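Branched-chain-amino-acid aminotransferase (Pseudomonas aeruginosa, PDB 6NST) catalyses the reversible pyridoxal-phosphate-dependent transfer of amino groups between leucine, isoleucine or valine and 2-oxoglutarate. Local coordinates at residues M35-G40 and D64-M69; A96-M101 and V120-W125; E245-D250 and D268-G273. The protein carries 1 engineered substitution. All blocks are in the same frame, centred on the assembly; numbering follows the deposited sequence.

Contact 1: residues M35-G40 and D64-M69; sequences MGVFEG and DSAHIM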
# COMPACT_ATOMS: atom_id res chain seq x y z
N MET A 35 -2.20 -21.01 16.80
CA MET A 35 -3.61 -20.67 16.97
C MET A 35 -3.99 -20.83 18.44
O MET A 35 -4.24 -21.94 18.92
CB MET A 35 -4.48 -21.54 16.08
CG MET A 35 -5.97 -21.23 16.15
SD MET A 35 -6.36 -19.55 15.63
CE MET A 35 -7.86 -19.84 14.70
N GLY A 36 -4.04 -19.71 19.14
CA GLY A 36 -4.45 -19.70 20.53
C GLY A 36 -4.48 -18.27 21.01
O GLY A 36 -3.92 -17.37 20.37
N VAL A 37 -5.17 -18.07 22.12
CA VAL A 37 -5.32 -16.73 22.69
C VAL A 37 -4.84 -16.76 24.13
O VAL A 37 -4.85 -17.81 24.79
CB VAL A 37 -6.78 -16.23 22.60
CG1 VAL A 37 -7.26 -16.27 21.16
CG2 VAL A 37 -7.69 -17.04 23.50
N PHE A 38 -4.39 -15.61 24.62
CA PHE A 38 -3.86 -15.51 25.97
C PHE A 38 -4.08 -14.10 26.50
O PHE A 38 -4.51 -13.20 25.78
CB PHE A 38 -2.37 -15.90 26.03
CG PHE A 38 -1.45 -14.87 25.43
CD1 PHE A 38 -0.72 -14.02 26.25
CD2 PHE A 38 -1.31 -14.75 24.06
CE1 PHE A 38 0.14 -13.08 25.70
CE2 PHE A 38 -0.46 -13.81 23.51
CZ PHE A 38 0.27 -12.98 24.33
N GLU A 39 -3.77 -13.93 27.79
CA GLU A 39 -3.92 -12.64 28.45
C GLU A 39 -2.73 -12.42 29.38
O GLU A 39 -2.05 -13.36 29.80
CB GLU A 39 -5.23 -12.56 29.24
CG GLU A 39 -6.43 -12.12 28.42
CD GLU A 39 -6.25 -10.72 27.86
OE1 GLU A 39 -6.59 -10.51 26.67
OE2 GLU A 39 -5.77 -9.83 28.60
N GLY A 40 -2.48 -11.15 29.67
CA GLY A 40 -1.53 -10.77 30.69
C GLY A 40 -2.23 -10.00 31.78
O GLY A 40 -2.79 -8.93 31.53
N ASP A 64 -13.34 -12.45 23.95
CA ASP A 64 -13.35 -11.73 22.68
C ASP A 64 -12.31 -12.30 21.73
O ASP A 64 -12.60 -12.56 20.56
CB ASP A 64 -13.10 -10.24 22.91
CG ASP A 64 -14.35 -9.48 23.28
OD1 ASP A 64 -15.42 -10.12 23.38
OD2 ASP A 64 -14.27 -8.25 23.46
N SER A 65 -11.08 -12.50 22.22
CA SER A 65 -10.02 -13.04 21.38
C SER A 65 -10.37 -14.43 20.87
O SER A 65 -10.15 -14.74 19.69
CB SER A 65 -8.70 -13.07 22.15
OG SER A 65 -8.30 -11.77 22.54
N ALA A 66 -10.94 -15.27 21.73
CA ALA A 66 -11.35 -16.60 21.30
C ALA A 66 -12.52 -16.54 20.33
O ALA A 66 -12.64 -17.39 19.44
CB ALA A 66 -11.70 -17.46 22.52
N HIS A 67 -13.41 -15.56 20.50
CA HIS A 67 -14.53 -15.41 19.57
C HIS A 67 -14.04 -14.95 18.20
O HIS A 67 -14.57 -15.39 17.17
CB HIS A 67 -15.55 -14.42 20.15
CG HIS A 67 -16.74 -14.19 19.26
ND1 HIS A 67 -17.65 -15.17 18.97
CD2 HIS A 67 -17.16 -13.07 18.63
CE1 HIS A 67 -18.59 -14.68 18.18
NE2 HIS A 67 -18.32 -13.41 17.96
N ILE A 68 -13.03 -14.08 18.17
CA ILE A 68 -12.45 -13.66 16.89
C ILE A 68 -11.81 -14.84 16.18
O ILE A 68 -11.96 -15.00 14.96
CB ILE A 68 -11.44 -12.52 17.12
CG1 ILE A 68 -12.17 -11.26 17.62
CG2 ILE A 68 -10.67 -12.23 15.85
CD1 ILE A 68 -11.25 -10.16 18.09
N MET A 69 -11.10 -15.69 16.91
CA MET A 69 -10.40 -16.83 16.33
C MET A 69 -11.28 -18.05 16.17
O MET A 69 -10.77 -19.11 15.78
CB MET A 69 -9.18 -17.18 17.19
CG MET A 69 -8.18 -16.06 17.32
SD MET A 69 -7.51 -15.57 15.72
CE MET A 69 -6.56 -14.13 16.17
O HOH W 1 -6.85 -12.24 24.95

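Contact 2: residues A96-M101 and V120-W125; sequences AYIRPM and VIIAAW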
# COMPACT_ATOMS: atom_id res chain seq x y z
N ALA A 96 1.55 -10.85 41.60
CA ALA A 96 1.84 -11.83 40.56
C ALA A 96 1.47 -11.30 39.19
O ALA A 96 0.64 -10.39 39.05
CB ALA A 96 1.10 -13.15 40.82
N TYR A 97 2.12 -11.88 38.19
CA TYR A 97 1.69 -11.78 36.80
C TYR A 97 0.97 -13.07 36.44
O TYR A 97 1.48 -14.16 36.71
CB TYR A 97 2.89 -11.55 35.87
CG TYR A 97 2.55 -11.47 34.40
CD1 TYR A 97 2.25 -10.25 33.80
CD2 TYR A 97 2.53 -12.61 33.61
CE1 TYR A 97 1.95 -10.18 32.45
CE2 TYR A 97 2.22 -12.55 32.27
CZ TYR A 97 1.93 -11.34 31.69
OH TYR A 97 1.63 -11.28 30.35
N ILE A 98 -0.22 -12.94 35.86
CA ILE A 98 -1.06 -14.09 35.55
C ILE A 98 -1.10 -14.27 34.04
O ILE A 98 -1.23 -13.29 33.29
CB ILE A 98 -2.48 -13.91 36.12
CG1 ILE A 98 -2.42 -13.19 37.46
CG2 ILE A 98 -3.16 -15.26 36.27
CD1 ILE A 98 -3.77 -12.72 37.96
N ARG A 99 -0.99 -15.52 33.60
CA ARG A 99 -1.01 -15.88 32.18
C ARG A 99 -2.17 -16.84 31.94
O ARG A 99 -1.99 -18.07 31.99
CB ARG A 99 0.33 -16.48 31.74
CG ARG A 99 0.35 -16.99 30.31
CD ARG A 99 -0.13 -15.93 29.33
NE ARG A 99 0.74 -14.76 29.30
CZ ARG A 99 1.79 -14.64 28.50
NH1 ARG A 99 2.11 -15.61 27.65
NH2 ARG A 99 2.53 -13.54 28.54
N PRO A 100 -3.38 -16.33 31.72
CA PRO A 100 -4.44 -17.18 31.19
C PRO A 100 -4.19 -17.43 29.71
O PRO A 100 -3.87 -16.51 28.96
CB PRO A 100 -5.72 -16.35 31.41
CG PRO A 100 -5.31 -15.19 32.29
CD PRO A 100 -3.86 -14.96 32.01
N MET A 101 -4.31 -18.69 29.30
CA MET A 101 -3.97 -19.06 27.93
C MET A 101 -4.89 -20.16 27.45
O MET A 101 -5.07 -21.17 28.13
CB MET A 101 -2.50 -19.49 27.84
CG MET A 101 -1.93 -19.46 26.43
SD MET A 101 -2.10 -21.03 25.56
CE MET A 101 -0.79 -21.98 26.34
N VAL A 120 -7.39 -24.95 28.51
CA VAL A 120 -7.19 -23.66 29.16
C VAL A 120 -6.25 -23.86 30.34
O VAL A 120 -6.44 -24.78 31.14
CB VAL A 120 -8.52 -23.05 29.64
CG1 VAL A 120 -8.28 -21.72 30.32
CG2 VAL A 120 -9.48 -22.89 28.47
N ILE A 121 -5.24 -23.00 30.46
CA ILE A 121 -4.32 -23.01 31.59
C ILE A 121 -4.19 -21.59 32.14
O ILE A 121 -4.22 -20.61 31.39
CB ILE A 121 -2.93 -23.58 31.24
CG1 ILE A 121 -2.32 -22.82 30.04
CG2 ILE A 121 -3.02 -25.06 30.97
CD1 ILE A 121 -1.25 -21.81 30.44
N ILE A 122 -4.06 -21.50 33.46
CA ILE A 122 -3.88 -20.20 34.11
C ILE A 122 -2.74 -20.32 35.12
O ILE A 122 -2.92 -20.87 36.21
CB ILE A 122 -5.16 -19.71 34.80
CG1 ILE A 122 -6.32 -19.67 33.79
CG2 ILE A 122 -4.94 -18.32 35.40
CD1 ILE A 122 -7.64 -19.26 34.39
N ALA A 123 -1.57 -19.80 34.76
CA ALA A 123 -0.39 -19.85 35.60
C ALA A 123 -0.10 -18.46 36.17
O ALA A 123 -0.28 -17.45 35.49
CB ALA A 123 0.83 -20.34 34.80
N ALA A 124 0.35 -18.43 37.43
CA ALA A 124 0.65 -17.19 38.12
C ALA A 124 1.97 -17.33 38.85
O ALA A 124 2.19 -18.33 39.55
CB ALA A 124 -0.47 -16.81 39.10
N TRP A 125 2.85 -16.35 38.68
CA TRP A 125 4.15 -16.34 39.34
C TRP A 125 4.44 -14.94 39.85
O TRP A 125 3.90 -13.95 39.36
CB TRP A 125 5.26 -16.82 38.40
CG TRP A 125 5.33 -16.05 37.11
CD1 TRP A 125 6.03 -14.91 36.88
CD2 TRP A 125 4.68 -16.38 35.88
NE1 TRP A 125 5.85 -14.50 35.58
CE2 TRP A 125 5.03 -15.39 34.94
CE3 TRP A 125 3.84 -17.43 35.48
CZ2 TRP A 125 4.56 -15.41 33.63
CZ3 TRP A 125 3.37 -17.44 34.17
CH2 TRP A 125 3.74 -16.44 33.27

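Contact 3: residues E245-D250 and D268-G273; sequences EVYIAD and DGRKIG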
# COMPACT_ATOMS: atom_id res chain seq x y z
N GLU A 245 6.88 13.19 14.75
CA GLU A 245 6.04 13.87 15.74
C GLU A 245 6.41 13.43 17.16
O GLU A 245 6.33 14.24 18.09
CB GLU A 245 4.57 13.59 15.44
CG GLU A 245 3.58 14.27 16.38
CD GLU A 245 2.14 14.07 15.94
OE1 GLU A 245 1.92 13.53 14.83
OE2 GLU A 245 1.23 14.46 16.71
N VAL A 246 6.81 12.17 17.33
CA VAL A 246 7.29 11.71 18.63
C VAL A 246 8.61 12.38 18.99
O VAL A 246 8.87 12.67 20.16
CB VAL A 246 7.42 10.17 18.63
CG1 VAL A 246 7.87 9.67 20.00
CG2 VAL A 246 6.11 9.53 18.22
N TYR A 247 9.47 12.63 17.99
CA TYR A 247 10.78 13.23 18.26
C TYR A 247 10.65 14.58 18.95
O TYR A 247 11.47 14.93 19.81
CB TYR A 247 11.58 13.38 16.97
CG TYR A 247 11.93 12.10 16.23
CD1 TYR A 247 11.80 10.85 16.84
CD2 TYR A 247 12.40 12.14 14.93
CE1 TYR A 247 12.13 9.69 16.16
CE2 TYR A 247 12.73 10.98 14.24
CZ TYR A 247 12.59 9.76 14.87
OH TYR A 247 12.92 8.61 14.19
N ILE A 248 9.63 15.36 18.58
CA ILE A 248 9.49 16.73 19.06
C ILE A 248 8.41 16.85 20.13
O ILE A 248 7.95 17.95 20.42
CB ILE A 248 9.23 17.70 17.90
CG1 ILE A 248 7.92 17.35 17.19
CG2 ILE A 248 10.40 17.70 16.94
CD1 ILE A 248 7.56 18.28 16.06
N ALA A 249 8.00 15.74 20.73
CA ALA A 249 7.03 15.80 21.82
C ALA A 249 7.71 16.24 23.11
O ALA A 249 8.92 16.07 23.29
CB ALA A 249 6.36 14.44 22.02
N ASP A 250 6.92 16.82 24.01
CA ASP A 250 7.44 17.19 25.33
C ASP A 250 7.68 15.97 26.20
O ASP A 250 8.68 15.90 26.92
CB ASP A 250 6.47 18.15 26.02
CG ASP A 250 6.30 19.46 25.28
OD1 ASP A 250 7.24 19.87 24.57
OD2 ASP A 250 5.23 20.09 25.41
N ASP A 268 15.17 6.94 18.79
CA ASP A 268 16.05 6.98 17.62
C ASP A 268 17.18 8.00 17.82
O ASP A 268 17.54 8.74 16.90
CB ASP A 268 15.26 7.28 16.35
CG ASP A 268 14.24 6.21 16.04
OD1 ASP A 268 14.48 5.05 16.44
OD2 ASP A 268 13.21 6.52 15.40
N GLY A 269 17.73 8.03 19.03
CA GLY A 269 18.76 8.99 19.37
C GLY A 269 18.28 10.41 19.59
O GLY A 269 19.09 11.27 19.96
N ARG A 270 17.00 10.69 19.38
CA ARG A 270 16.44 12.02 19.65
C ARG A 270 16.01 12.10 21.11
O ARG A 270 15.19 11.30 21.57
CB ARG A 270 15.24 12.31 18.75
CG ARG A 270 15.58 12.73 17.33
CD ARG A 270 15.88 11.53 16.47
NE ARG A 270 16.11 11.90 15.08
CZ ARG A 270 16.46 11.04 14.13
NH1 ARG A 270 16.61 9.76 14.43
NH2 ARG A 270 16.66 11.47 12.90
N LYS A 271 16.56 13.07 21.83
CA LYS A 271 16.13 13.33 23.20
C LYS A 271 14.68 13.79 23.21
O LYS A 271 14.29 14.67 22.44
CB LYS A 271 17.04 14.37 23.85
CG LYS A 271 16.72 14.69 25.30
CD LYS A 271 17.67 15.74 25.87
CE LYS A 271 17.62 17.04 25.07
NZ LYS A 271 18.57 18.07 25.58
N ILE A 272 13.87 13.18 24.07
CA ILE A 272 12.45 13.52 24.20
C ILE A 272 12.36 14.63 25.24
O ILE A 272 12.48 14.39 26.44
CB ILE A 272 11.60 12.31 24.58
CG1 ILE A 272 11.72 11.21 23.53
CG2 ILE A 272 10.14 12.72 24.74
CD1 ILE A 272 11.22 11.61 22.17
N GLY A 273 12.13 15.86 24.77
CA GLY A 273 12.00 16.98 25.69
C GLY A 273 13.29 17.21 26.45
O GLY A 273 14.35 17.47 25.86
O HOH W 2 11.17 16.05 22.28

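Contact 1: residues M35-G40 and D64-M69
Val37 presses its isopropyl group into the last turn of the helix that ends at Ile68, CG1 toward Ser65 and the Met69 side chain, CG2 toward Ala66. CG1 of Val37 lies beside the Ser65 chain, 3.6 Å from Ser65 CB and about as far from the carbonyl of that residue. With CG1 anti to the carbonyl carbon (chi1 -55°), Val37 CG2 falls between backbone N and carbonyl carbon and reaches Ala66 CB at 4.1 Å. Val37 CG1 also meets Met69 CG, 4.0 Å away, where the chain leaves the helix. Alongside, the two methionines cross at a slant. Met35 extends with CG anti to the backbone N (chi1 -178°) and then bends, so that its terminal CE comes 3.9 Å from Met69 CB, while Met35 SD and Met69 SD lie 4.1 Å apart. Met35 CE also comes close to the carbonyl oxygen of Met69. This is strand-on-helix packing in the small domain of a class-IV aminotransferase: strand 36-46, inside an antiparallel sheet, receives helix 55-68, which follows the short strand 51-53 in the chain. The polar link between the segments is a water that bridges Phe38 O, a carboxylate oxygen of Glu39 and the hydroxyl of Ser65; Phe38 O is 2.7 Å from this water. Glu39 is tied to the same helix by a salt bridge to Arg61 and a hydrogen bond to His58. Ser65 OG is bonded to Arg61 O and to the backbone N of Lys160, the residue expected by similarity to carry the cofactor, which is not attached here. Met169 and Leu170 of a neighbouring subunit pack against Met35 and Met69, respectively.

Contact 2: residues A96-M101 and V120-W125
Ile98 and Ile122 form the apolar centre, their CG2 methyls 3.6 Å apart as the two side chains cross diagonally between adjacent non-hydrogen-bonded pairs, Ile98 with Ala124 and Pro100 with Ile122. Pro100 CB extends this face by resting 4.1 Å from Ile122 CG1, and Ala124 CB lies near Ile98 CG2 at the other end. On the opposite face Met101 and Ile121 run side by side, with Ile121 CD1 3.7 Å from Met101 CB. Further along, Tyr97 and Trp125 also point the same way. The CG of Trp125 takes the crowded position between backbone N and carbonyl carbon (chi1 54°), which folds the indole back over its strand partner: one face covers the Tyr97 carbonyl oxygen, and CZ2 of Trp125 touches CD2 of Tyr97 at 3.5 Å. The ring planes meet obliquely, at 41°. CH2 of Trp125 also reaches Arg99 CB. Beneath these side chains the antiparallel strands (168° between directions) are stitched by three reciprocal hydrogen-bonded pairs: Tyr97 with Trp125, Arg99 with Ala123 and Met101 with Ile121. In the middle pair Arg99 N to Ala123 O is 2.8 Å, whereas the return bond from Ala123 N reaches Arg99 O at 3.3 Å from above the carbonyl plane. At the polar edge, Arg99 NH2 makes a nearly straight bond of 3.0 Å to Tyr97 OH within the guanidinium plane, and His32 and Tyr33 of a neighbouring subunit bind the same guanidinium. Tyr97 approaches Lys160, so this face probably borders the cofactor pocket. Helix 77-89 covers the Ile98 and Ile122 face through Ala83, Thr84 and Val88, while strands 36-46 and 9-12 flank the pair within the antiparallel sheet.

Contact 3: residues E245-D250 and D268-G273
Tyr247, the last residue of helix 243-247, lies beside the short strand 270-271, its CA 6.0 Å from that of Arg270, and the two segments draw together to 4.6 Å between the CA atoms of Asp250 and Gly273. Arg270 lays its guanidinium flat on the Tyr247 ring, the planes only 9° apart and the centres offset. Its aliphatic part shares the same ring face: Arg270 CD lies over it, 3.8 Å from the Tyr247 ring centroid in a CH-pi contact, and NE lies 3.6 Å from Tyr247 CE2. A bend at chi2 (82°) carries the chain over the ring. Arg270 NH1 then turns back to its own loop and bonds to Asp268 O at 2.8 Å, on a carbonyl lone pair, which helps fix the rotation of the group. At the ring edge, Tyr247 OH donates to Asp268 OD2. The modelled separation is very short, so its exact length is doubtful, and the carboxylate is turned nearly perpendicular to the ring. Arg243 also bonds Tyr247 OH, and Thr144 bonds Asp268 OD2. Farther along, Ile272 CD1 reaches the helix end, 3.3 Å from Val246 O. Gly273 N gives a hydrogen bond to a water 2.7 Å away that lies close to Tyr247 O and Ala249 O, and Gly273 suits the tight approach because a CB there would collide with Asp250 O. Ile68 O of a neighbouring subunit accepts from Arg270 NH2, so the stacked arginine also faces a subunit interface. Asp268 and Gly269, both at positive phi, make a turn consistent with type I' between strands 262-267 and 270-271: a tight beta-hairpin tip clasped to a helix end by an arginine-tyrosine stack, away from the cofactor site.

How the contacts relate
Contacts 1 and 2 are buried in the core of their domain and belong to one sheet: strands 36-46 and 96-104 are neighbours in it, joined by a probable hydrogen bond from Glu39 N to Pro100 O, and both contacts approach Lys160. Contact 1 lays a helix on that sheet with methionine and valine packing and a water bridge; contact 2 is strand pairing proper, with paired backbone bonds and apolar faces. Contact 3 lies on the other side of the chain's centre, its nearest atoms about 24 Å from either. Though mostly buried, it has exposed Lys271 and Gly273 at its rim, and relies on an arginine-tyrosine stack and polar bonds. Contacts 1 and 3 of different subunits face each other.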